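PDB 1O6A: putative flagellar motor switch protein FliN, which probably forms part of the C-ring switch complex at the base of the bacterial flagellum, which sets the direction of motor rotation. Local coordinates for the interface of chains A and B. Coordinates in Å, arbitrary orientation; residue numbers count along the deposited sequence, not the author numbering. Chains: chain A/B, putative flagellar motor switch protein FliN.

Contact 1: the interface of chains A and B. Residues chain A 21, 60, 65, 84, 90, 94; chain B 34, 37, 39-40.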
# COMPACT_ATOMS: atom_id res chain seq x y z
N LEU A 21 13.00 -3.87 -7.66
CA LEU A 21 12.25 -2.70 -7.32
C LEU A 21 11.20 -3.12 -6.33
O LEU A 21 10.67 -4.24 -6.39
CB LEU A 21 11.58 -2.13 -8.57
CG LEU A 21 12.51 -1.60 -9.66
CD1 LEU A 21 11.69 -1.09 -10.80
CD2 LEU A 21 13.35 -0.52 -9.10
N VAL A 60 5.70 1.85 -7.21
CA VAL A 60 6.98 1.23 -7.42
C VAL A 60 7.99 2.22 -6.91
O VAL A 60 7.98 3.38 -7.33
CB VAL A 60 7.19 0.81 -8.89
CG1 VAL A 60 8.58 0.16 -9.05
CG2 VAL A 60 6.14 -0.18 -9.31
N ILE A 65 2.43 4.10 -10.44
CA ILE A 65 2.51 3.82 -11.89
C ILE A 65 1.29 3.10 -12.44
O ILE A 65 1.11 3.02 -13.65
CB ILE A 65 3.77 3.06 -12.26
CG1 ILE A 65 3.80 1.70 -11.61
CG2 ILE A 65 5.08 3.84 -11.93
CD1 ILE A 65 4.37 0.69 -12.55
N ILE A 84 -2.57 1.63 -16.26
CA ILE A 84 -1.11 1.78 -16.10
C ILE A 84 -0.55 2.85 -17.02
O ILE A 84 -1.08 3.06 -18.08
CB ILE A 84 -0.43 0.41 -16.28
CG1 ILE A 84 1.04 0.46 -15.86
CG2 ILE A 84 -0.61 -0.11 -17.74
CD1 ILE A 84 1.63 -0.92 -15.69
N ARG A 90 6.86 5.13 -17.02
CA ARG A 90 7.28 4.39 -15.83
C ARG A 90 8.78 4.69 -15.57
O ARG A 90 9.20 4.92 -14.44
CB ARG A 90 7.09 2.88 -16.01
CG ARG A 90 5.66 2.41 -16.09
CD ARG A 90 5.49 0.97 -16.54
NE ARG A 90 4.45 0.88 -17.56
CZ ARG A 90 4.04 -0.24 -18.13
NH1 ARG A 90 4.59 -1.42 -17.83
NH2 ARG A 90 3.07 -0.16 -19.04
N LEU A 94 10.36 6.75 -12.29
CA LEU A 94 11.34 6.05 -11.47
C LEU A 94 12.67 6.80 -11.47
O LEU A 94 13.47 6.62 -10.57
CB LEU A 94 11.57 4.62 -11.97
CG LEU A 94 10.37 3.72 -11.72
CD1 LEU A 94 10.54 2.40 -12.44
CD2 LEU A 94 10.17 3.52 -10.23
N LEU B 34 13.12 -4.26 -12.81
CA LEU B 34 12.71 -3.21 -13.73
C LEU B 34 12.17 -3.76 -15.05
O LEU B 34 11.24 -3.22 -15.64
CB LEU B 34 13.95 -2.33 -14.04
CG LEU B 34 13.68 -1.17 -15.03
CD1 LEU B 34 12.66 -0.21 -14.50
CD2 LEU B 34 14.97 -0.45 -15.33
N VAL B 37 8.59 -4.64 -14.52
CA VAL B 37 7.80 -3.44 -14.33
C VAL B 37 7.47 -2.81 -15.68
O VAL B 37 6.32 -2.39 -15.91
CB VAL B 37 8.50 -2.41 -13.40
CG1 VAL B 37 7.80 -1.02 -13.42
CG2 VAL B 37 8.54 -2.94 -11.99
N GLU B 39 7.37 -4.35 -18.62
CA GLU B 39 6.58 -5.28 -19.45
C GLU B 39 5.15 -5.42 -19.02
O GLU B 39 4.33 -5.99 -19.76
CB GLU B 39 7.22 -6.67 -19.42
CG GLU B 39 8.51 -6.70 -20.21
CD GLU B 39 9.22 -8.07 -20.21
OE1 GLU B 39 8.92 -8.95 -19.37
OE2 GLU B 39 10.08 -8.24 -21.07
N MSE B 40 4.82 -4.94 -17.82
CA MSE B 40 3.45 -5.08 -17.36
C MSE B 40 2.50 -4.32 -18.28
O MSE B 40 2.83 -3.29 -18.88
CB MSE B 40 3.29 -4.60 -15.92
CG MSE B 40 4.08 -5.39 -14.96
SE MSE B 40 3.47 -4.94 -13.17
CE MSE B 40 3.97 -3.03 -13.05
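A:Arg90 reaches across to the end of helix 34-39 of chain B, where its guanidinium NH1 donates to two backbone carbonyls. NH1 lies 2.8 Å from B:Val37 O, which takes it in the carbonyl plane and lies 7° out of the guanidinium plane. The same nitrogen is 2.8 Å from B:Met40 O, here with the donor tilted 28° from the carbonyl plane; NH2 adds a weak bond to that oxygen. The arginine chain bends at its third torsion (-133°), which helps carry the guanidinium to these oxygens. From strand 83-84, the A:Ile84 CD1 methyl sits 3.5 Å above the centre of the guanidinium, so one face packs on carbon while the edge does the bonding. An alanine in place of this arginine would probably leave both carbonyls without this donor and A:Ile84 without the flat group under its methyl.

Beside this polar cap, B:Val37 spreads its two methyls: CG1 meets A:Ile65 CD1 at 3.9 Å and CG2 meets A:Leu21 CD1 at 3.8 Å. The selenomethionine B:Met40 bends at its third torsion, bringing methyl CE to 3.8 Å from A:Ile65 CD1; the two side chains lie roughly perpendicular. Farther along, A:Leu94 and B:Leu34 run antiparallel alongside one another, their CD1 methyls 3.9 Å apart. Helix 34-39 of chain B thus lies against chain A's helix 87-94 and strands 20-26 and 63-73, with its C-terminal end at A:Arg90.

Contact 2: the interface of chains A and B. Residues chain A 13, 16-17, 19, 21, 91; chain B 32-35.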
# COMPACT_ATOMS: atom_id res chain seq x y z
N LEU A 13 19.65 1.36 -20.49
CA LEU A 13 18.54 0.57 -19.98
C LEU A 13 18.93 -0.92 -19.78
O LEU A 13 18.52 -1.54 -18.81
CB LEU A 13 17.32 0.67 -20.91
CG LEU A 13 16.07 -0.14 -20.50
CD1 LEU A 13 15.57 0.28 -19.16
CD2 LEU A 13 14.94 0.00 -21.55
N LEU A 16 20.09 -1.98 -16.50
CA LEU A 16 19.17 -1.77 -15.38
C LEU A 16 18.08 -2.83 -15.27
O LEU A 16 17.31 -2.83 -14.32
CB LEU A 16 18.48 -0.41 -15.56
CG LEU A 16 19.41 0.79 -15.69
CD1 LEU A 16 18.61 2.06 -15.99
CD2 LEU A 16 20.19 0.93 -14.43
N LEU A 17 18.00 -3.73 -16.24
CA LEU A 17 16.82 -4.57 -16.35
C LEU A 17 16.63 -5.52 -15.20
O LEU A 17 15.51 -5.96 -14.94
CB LEU A 17 16.83 -5.37 -17.65
CG LEU A 17 16.64 -4.55 -18.93
CD1 LEU A 17 16.75 -5.48 -20.12
CD2 LEU A 17 15.33 -3.83 -18.92
N ILE A 19 17.52 -4.89 -11.95
CA ILE A 19 17.45 -4.22 -10.66
C ILE A 19 16.13 -4.52 -10.00
O ILE A 19 15.08 -4.26 -10.57
CB ILE A 19 17.64 -2.69 -10.83
CG1 ILE A 19 19.05 -2.44 -11.31
CG2 ILE A 19 17.37 -1.95 -9.49
CD1 ILE A 19 19.28 -1.02 -11.82
N LEU A 21 13.00 -3.87 -7.66
CA LEU A 21 12.25 -2.70 -7.32
C LEU A 21 11.20 -3.12 -6.33
O LEU A 21 10.67 -4.24 -6.39
CB LEU A 21 11.58 -2.13 -8.57
CG LEU A 21 12.51 -1.60 -9.66
CD1 LEU A 21 11.69 -1.09 -10.80
CD2 LEU A 21 13.35 -0.52 -9.10
N LEU A 91 9.57 4.68 -16.63
CA LEU A 91 10.98 5.04 -16.53
C LEU A 91 11.19 6.45 -16.02
O LEU A 91 12.08 6.68 -15.19
CB LEU A 91 11.65 4.93 -17.90
CG LEU A 91 12.37 3.63 -18.15
CD1 LEU A 91 13.01 3.69 -19.54
CD2 LEU A 91 13.43 3.35 -17.04
N MSE B 32 10.07 -6.88 -7.79
CA MSE B 32 10.24 -7.38 -9.14
C MSE B 32 11.31 -6.57 -9.85
O MSE B 32 11.68 -5.49 -9.39
CB MSE B 32 8.93 -7.25 -9.91
CG MSE B 32 8.44 -5.89 -9.97
SE MSE B 32 6.71 -5.82 -11.06
CE MSE B 32 5.75 -6.89 -10.13
N THR B 33 11.80 -7.08 -10.95
CA THR B 33 12.86 -6.37 -11.69
C THR B 33 12.27 -5.21 -12.47
O THR B 33 11.06 -5.16 -12.79
CB THR B 33 13.66 -7.27 -12.66
OG1 THR B 33 12.81 -7.70 -13.73
CG2 THR B 33 14.25 -8.53 -11.97
N LEU B 34 13.12 -4.26 -12.81
CA LEU B 34 12.71 -3.21 -13.73
C LEU B 34 12.17 -3.76 -15.05
O LEU B 34 11.24 -3.22 -15.64
CB LEU B 34 13.95 -2.33 -14.04
CG LEU B 34 13.68 -1.17 -15.03
CD1 LEU B 34 12.66 -0.21 -14.50
CD2 LEU B 34 14.97 -0.45 -15.33
N LYS B 35 12.77 -4.82 -15.57
CA LYS B 35 12.29 -5.41 -16.81
C LYS B 35 10.81 -5.74 -16.68
O LYS B 35 9.99 -5.33 -17.51
CB LYS B 35 13.06 -6.68 -17.15
CG LYS B 35 12.74 -7.24 -18.55
CD LYS B 35 13.57 -8.51 -18.82
CE LYS B 35 12.78 -9.62 -19.52
NZ LYS B 35 11.80 -10.33 -18.62
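The shortest polar bond here runs from A:Leu21 N to B:Met32 O, 2.7 Å, and is returned by B:Met32 N to A:Leu21 O at 3.1 Å. This reciprocal pair makes an antiparallel bridge between strand 20-26 of chain A and strand 28-33 of chain B. Where chain B passes from that strand into helix 34-39, the exchange continues: B:Leu34 N donates to A:Ile19 O at 3.0 Å, and B:Lys35 N to A:Leu17 O, also at 3.0 Å. These two amides belong to the first turn of the helix, whose N-H groups lack acceptors within the helix itself, and the carbonyls of chain A supply them.

The side chain of B:Leu34 leans over the end of helix 11-16. With CG anti to the backbone N (chi1 179°), its CD2 branch is carried to 3.5 Å from A:Leu16 CB, and the same methyl meets A:Leu13 CD1 at 3.9 Å. The other branch, CD1, turns toward A:Leu21. B:Leu34 therefore packs against both the end of helix 11-16 and the start of strand 20-26, and it has 81 Å² of its surface hidden in this patch. A:Leu17 turns to the next residue, its CB 4.0 Å from B:Lys35 CB; the two side chains cross obliquely, and the contact uses the base of the lysine. The CD2 methyl of A:Leu17 adds to it, 4.0 Å from B:Lys35 CA.

The evidence is thus of two kinds, backbone pairing that probably sets the register of the chains and a leucine packed across the join. Together they tie chain A's segment 16-21 to the strand-to-helix turn of chain B, and by the two-fold the reverse, which probably stabilises a FliN dimer.

Contact 1 and contact 2 have C-alpha centres about 8 Å apart and share A:Leu21 and B:Leu34, so they are neighbouring parts of one surface. Helix 34-39 of chain B links them: its first residue, B:Leu34, serves both; B:Lys35 adds to contact 2, and B:Val37 with the C-terminal end to contact 1. Strand 20-26 and helix 87-94 of chain A also contribute to both. Backbone pairing in contact 2 would set the helix's position, while contact 1 probably secures the rest of it, the arginine at its C-terminal end. The two-fold axis repeats both, giving an intertwined pair consistent with a dimer.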